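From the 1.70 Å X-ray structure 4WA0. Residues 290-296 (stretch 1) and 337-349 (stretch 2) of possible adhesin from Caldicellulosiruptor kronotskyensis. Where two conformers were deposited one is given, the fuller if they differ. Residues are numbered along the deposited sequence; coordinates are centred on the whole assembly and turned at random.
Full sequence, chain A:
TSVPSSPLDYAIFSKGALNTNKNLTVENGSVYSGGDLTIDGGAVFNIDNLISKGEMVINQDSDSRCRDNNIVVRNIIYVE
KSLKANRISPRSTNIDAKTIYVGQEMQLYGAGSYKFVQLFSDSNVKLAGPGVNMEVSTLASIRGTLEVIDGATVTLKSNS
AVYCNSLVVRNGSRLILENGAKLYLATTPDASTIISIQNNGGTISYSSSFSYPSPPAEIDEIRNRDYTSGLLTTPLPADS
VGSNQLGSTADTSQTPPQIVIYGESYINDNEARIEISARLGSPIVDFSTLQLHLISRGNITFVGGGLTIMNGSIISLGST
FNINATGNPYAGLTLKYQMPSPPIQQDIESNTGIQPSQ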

# COMPACT_ATOMS: atom_id res chain seq x y z
N LEU A 290 13.73 -1.95 21.07
CA LEU A 290 12.36 -1.91 21.60
C LEU A 290 11.29 -2.33 20.62
O LEU A 290 11.39 -2.05 19.46
CB LEU A 290 12.16 -0.43 21.93
CG LEU A 290 11.10 0.11 22.80
CD1 LEU A 290 11.15 -0.65 24.10
CD2 LEU A 290 11.40 1.58 22.98
N GLN A 291 10.25 -3.04 21.07
CA GLN A 291 9.14 -3.22 20.19
C GLN A 291 8.13 -2.12 20.49
O GLN A 291 7.60 -2.04 21.60
CB GLN A 291 8.48 -4.55 20.31
CG GLN A 291 7.41 -4.69 19.23
CD GLN A 291 6.80 -6.03 19.15
OE1 GLN A 291 5.60 -6.13 19.00
NE2 GLN A 291 7.62 -7.10 19.20
N LEU A 292 7.82 -1.33 19.49
CA LEU A 292 7.06 -0.08 19.72
C LEU A 292 5.80 -0.00 18.87
O LEU A 292 5.86 -0.21 17.68
CB LEU A 292 7.97 1.09 19.36
CG LEU A 292 7.45 2.52 19.49
CD1 LEU A 292 7.22 2.90 20.94
CD2 LEU A 292 8.44 3.46 18.89
N HIS A 293 4.68 0.36 19.50
CA HIS A 293 3.41 0.53 18.83
C HIS A 293 2.93 1.96 19.13
O HIS A 293 2.79 2.30 20.26
CB HIS A 293 2.42 -0.50 19.29
CG HIS A 293 2.95 -1.89 19.12
ND1 HIS A 293 2.91 -2.51 17.91
CD2 HIS A 293 3.64 -2.71 19.95
CE1 HIS A 293 3.54 -3.67 17.98
NE2 HIS A 293 4.01 -3.80 19.20
N LEU A 294 2.74 2.76 18.08
CA LEU A 294 2.38 4.17 18.21
C LEU A 294 0.94 4.26 17.74
O LEU A 294 0.61 3.85 16.61
CB LEU A 294 3.26 5.00 17.28
CG LEU A 294 4.75 5.04 17.61
CD1 LEU A 294 5.50 5.80 16.51
CD2 LEU A 294 5.11 5.55 19.00
N ILE A 295 0.06 4.79 18.59
CA ILE A 295 -1.36 4.91 18.29
C ILE A 295 -1.82 6.34 18.59
O ILE A 295 -1.60 6.84 19.70
CB ILE A 295 -2.19 3.92 19.11
CG1 ILE A 295 -1.57 2.50 19.00
CG2 ILE A 295 -3.64 3.96 18.67
CD1 ILE A 295 -2.43 1.43 19.52
N SER A 296 -2.38 6.97 17.55
CA SER A 296 -2.81 8.37 17.61
C SER A 296 -4.12 8.63 16.88
O SER A 296 -4.58 7.81 15.98
CB SER A 296 -1.67 9.20 17.06
OG SER A 296 -1.89 10.58 17.33
N TYR A 337 7.52 -4.65 10.77
CA TYR A 337 6.31 -5.05 11.51
C TYR A 337 6.56 -6.10 12.59
O TYR A 337 7.25 -7.09 12.34
CB TYR A 337 5.26 -5.58 10.54
CG TYR A 337 4.06 -6.17 11.28
CD1 TYR A 337 3.16 -5.35 11.92
CD2 TYR A 337 3.83 -7.53 11.31
CE1 TYR A 337 2.08 -5.89 12.59
CE2 TYR A 337 2.75 -8.06 11.99
CZ TYR A 337 1.87 -7.22 12.67
OH TYR A 337 0.73 -7.74 13.33
N GLN A 338 5.94 -5.91 13.76
CA GLN A 338 5.90 -6.97 14.76
C GLN A 338 4.54 -6.92 15.42
O GLN A 338 4.09 -5.85 15.80
CB GLN A 338 6.90 -6.70 15.88
CG GLN A 338 8.34 -6.60 15.44
CD GLN A 338 8.90 -7.99 15.07
OE1 GLN A 338 8.23 -9.03 15.24
NE2 GLN A 338 10.10 -7.98 14.52
N MSE A 339 3.93 -8.08 15.59
CA MSE A 339 2.64 -8.19 16.29
C MSE A 339 2.83 -7.85 17.74
O MSE A 339 3.79 -8.33 18.37
CB MSE A 339 2.08 -9.61 16.18
CG MSE A 339 0.81 -9.83 16.98
SE MSE A 339 -0.77 -9.24 15.95
CE MSE A 339 -1.79 -10.87 16.41
N PRO A 340 1.93 -7.04 18.32
CA PRO A 340 2.07 -6.84 19.78
C PRO A 340 1.88 -8.13 20.54
O PRO A 340 1.18 -9.05 20.05
CB PRO A 340 0.98 -5.82 20.13
CG PRO A 340 0.30 -5.46 18.88
CD PRO A 340 0.77 -6.32 17.77
N SER A 341 2.48 -8.19 21.72
CA SER A 341 2.32 -9.32 22.63
C SER A 341 0.85 -9.34 23.10
O SER A 341 0.15 -8.35 23.05
CB SER A 341 3.20 -9.18 23.83
OG SER A 341 2.85 -8.02 24.56
N PRO A 342 0.43 -10.46 23.70
CA PRO A 342 -0.97 -10.55 24.08
C PRO A 342 -1.46 -9.48 25.10
O PRO A 342 -2.55 -8.91 24.87
CB PRO A 342 -1.14 -12.01 24.52
CG PRO A 342 -0.06 -12.73 23.75
CD PRO A 342 1.09 -11.78 23.64
N PRO A 343 -0.62 -9.14 26.09
CA PRO A 343 -1.07 -8.09 26.99
C PRO A 343 -1.20 -6.76 26.29
O PRO A 343 -2.10 -5.97 26.65
CB PRO A 343 0.00 -8.04 28.05
CG PRO A 343 0.59 -9.40 28.06
CD PRO A 343 0.56 -9.85 26.63
N ILE A 344 -0.29 -6.46 25.36
CA ILE A 344 -0.39 -5.18 24.67
C ILE A 344 -1.57 -5.18 23.69
O ILE A 344 -2.33 -4.19 23.60
CB ILE A 344 0.93 -4.88 23.90
CG1 ILE A 344 2.09 -4.78 24.88
CG2 ILE A 344 0.73 -3.66 23.04
CD1 ILE A 344 1.89 -3.64 25.89
N GLN A 345 -1.81 -6.31 23.01
CA GLN A 345 -3.05 -6.47 22.21
C GLN A 345 -4.28 -6.22 23.03
O GLN A 345 -5.21 -5.47 22.65
CB GLN A 345 -3.17 -7.90 21.66
CG GLN A 345 -2.17 -8.41 20.62
CD GLN A 345 -2.26 -9.94 20.31
OE1 GLN A 345 -3.34 -10.48 20.09
NE2 GLN A 345 -1.11 -10.63 20.29
N GLN A 346 -4.34 -6.80 24.22
CA GLN A 346 -5.51 -6.65 25.05
C GLN A 346 -5.68 -5.16 25.47
O GLN A 346 -6.79 -4.61 25.51
CB GLN A 346 -5.38 -7.53 26.27
CG GLN A 346 -6.56 -7.47 27.21
CD GLN A 346 -7.83 -7.91 26.48
OE1 GLN A 346 -7.95 -9.07 26.07
NE2 GLN A 346 -8.74 -6.94 26.21
N ASP A 347 -4.58 -4.51 25.80
CA ASP A 347 -4.60 -3.10 26.28
C ASP A 347 -5.15 -2.20 25.18
O ASP A 347 -5.95 -1.29 25.43
CB ASP A 347 -3.20 -2.62 26.62
CG ASP A 347 -3.19 -1.24 27.29
OD1 ASP A 347 -3.63 -1.17 28.44
OD2 ASP A 347 -2.67 -0.29 26.72
N ILE A 348 -4.69 -2.44 23.98
CA ILE A 348 -5.10 -1.64 22.82
C ILE A 348 -6.56 -1.92 22.53
O ILE A 348 -7.34 -0.97 22.39
CB ILE A 348 -4.27 -2.01 21.58
CG1 ILE A 348 -2.80 -1.58 21.72
CG2 ILE A 348 -4.89 -1.37 20.33
CD1 ILE A 348 -1.85 -2.20 20.73
N GLU A 349 -6.94 -3.21 22.47
CA GLU A 349 -8.37 -3.59 22.32
C GLU A 349 -9.25 -2.92 23.31
O GLU A 349 -10.34 -2.45 22.95
CB GLU A 349 -8.55 -5.14 22.35
CG GLU A 349 -8.06 -5.75 21.03
CD GLU A 349 -7.58 -7.21 21.06
OE1 GLU A 349 -7.64 -7.90 22.09
OE2 GLU A 349 -7.08 -7.67 19.99

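This is a small, largely side-chain-mediated packing contact, in which alternate residues of a β-strand meet an extended segment and the first turns of the helix that follows it, with a histidine ring at its centre. The two stretches bury 299 Å² in total, both sides summed, and no clear hydrogen bond crosses between them.

The alternation is evident in the CA-to-CB directions. Gln 291, His 293 and Ile 295 point toward stretch 2, whereas Leu 292, Leu 294 and Ser 296 lie out of its reach, as expected for a strand that offers one face to a neighbour. The nearest CA pairs, Gln 291 with Gln 338 at 7.4 Å, His 293 with Pro 340 at 7.6 Å and Ile 295 with Ile 348 at 8.8 Å, are too far apart for direct backbone pairing; side chains fill the gap.

His 293 contributes the most covered area, 70 Å², and its ring is approached in two distinct ways. Over one face sits Pro 340: its CB lies 4.0 Å from the centroid of the His 293 ring and 21° off the ring normal, the geometry of a CH-pi contact. At the ring edge, near its plane, Gln 338 O comes within 3.1 Å of His 293 CE1, so a carbonyl oxygen faces a polarised ring carbon. Ile 344 adds a looser, oblique contact, with its CG2 4.3 Å from His 293 CD2. The ring nitrogen ND1 of His 293 is hydrogen-bonded elsewhere in the structure.

Gln 291 packs against the extended segment, and 56 Å² of it is covered. Its CD lies 3.3 Å from Gln 338 CB. The side-chain amide is probably turned over in the model, so the polar partners of its terminal atoms remain open. Gln 338 starts toward the strand along CA-to-CB, but its end leads away.

Farther along the strand the contact is purely apolar: Ile 295 CD1 meets Ile 348 CG1 at 3.7 Å, and each residue has 40 Å² covered. Ile 344 and Ile 348, four residues apart and thus about one helical turn, both direct CA-to-CB toward the strand.

The helix is well defined by its own bonds. Ser 341 occupies the N-cap position, and the backbone bond from Gln 345 N to Ser 341 O is 2.8 Å long. Gln 345 NE2 also donates to Pro 340 O at 2.8 Å, with an N-H...acceptor angle of 154°, tying the helix back to the residue that covers the histidine face.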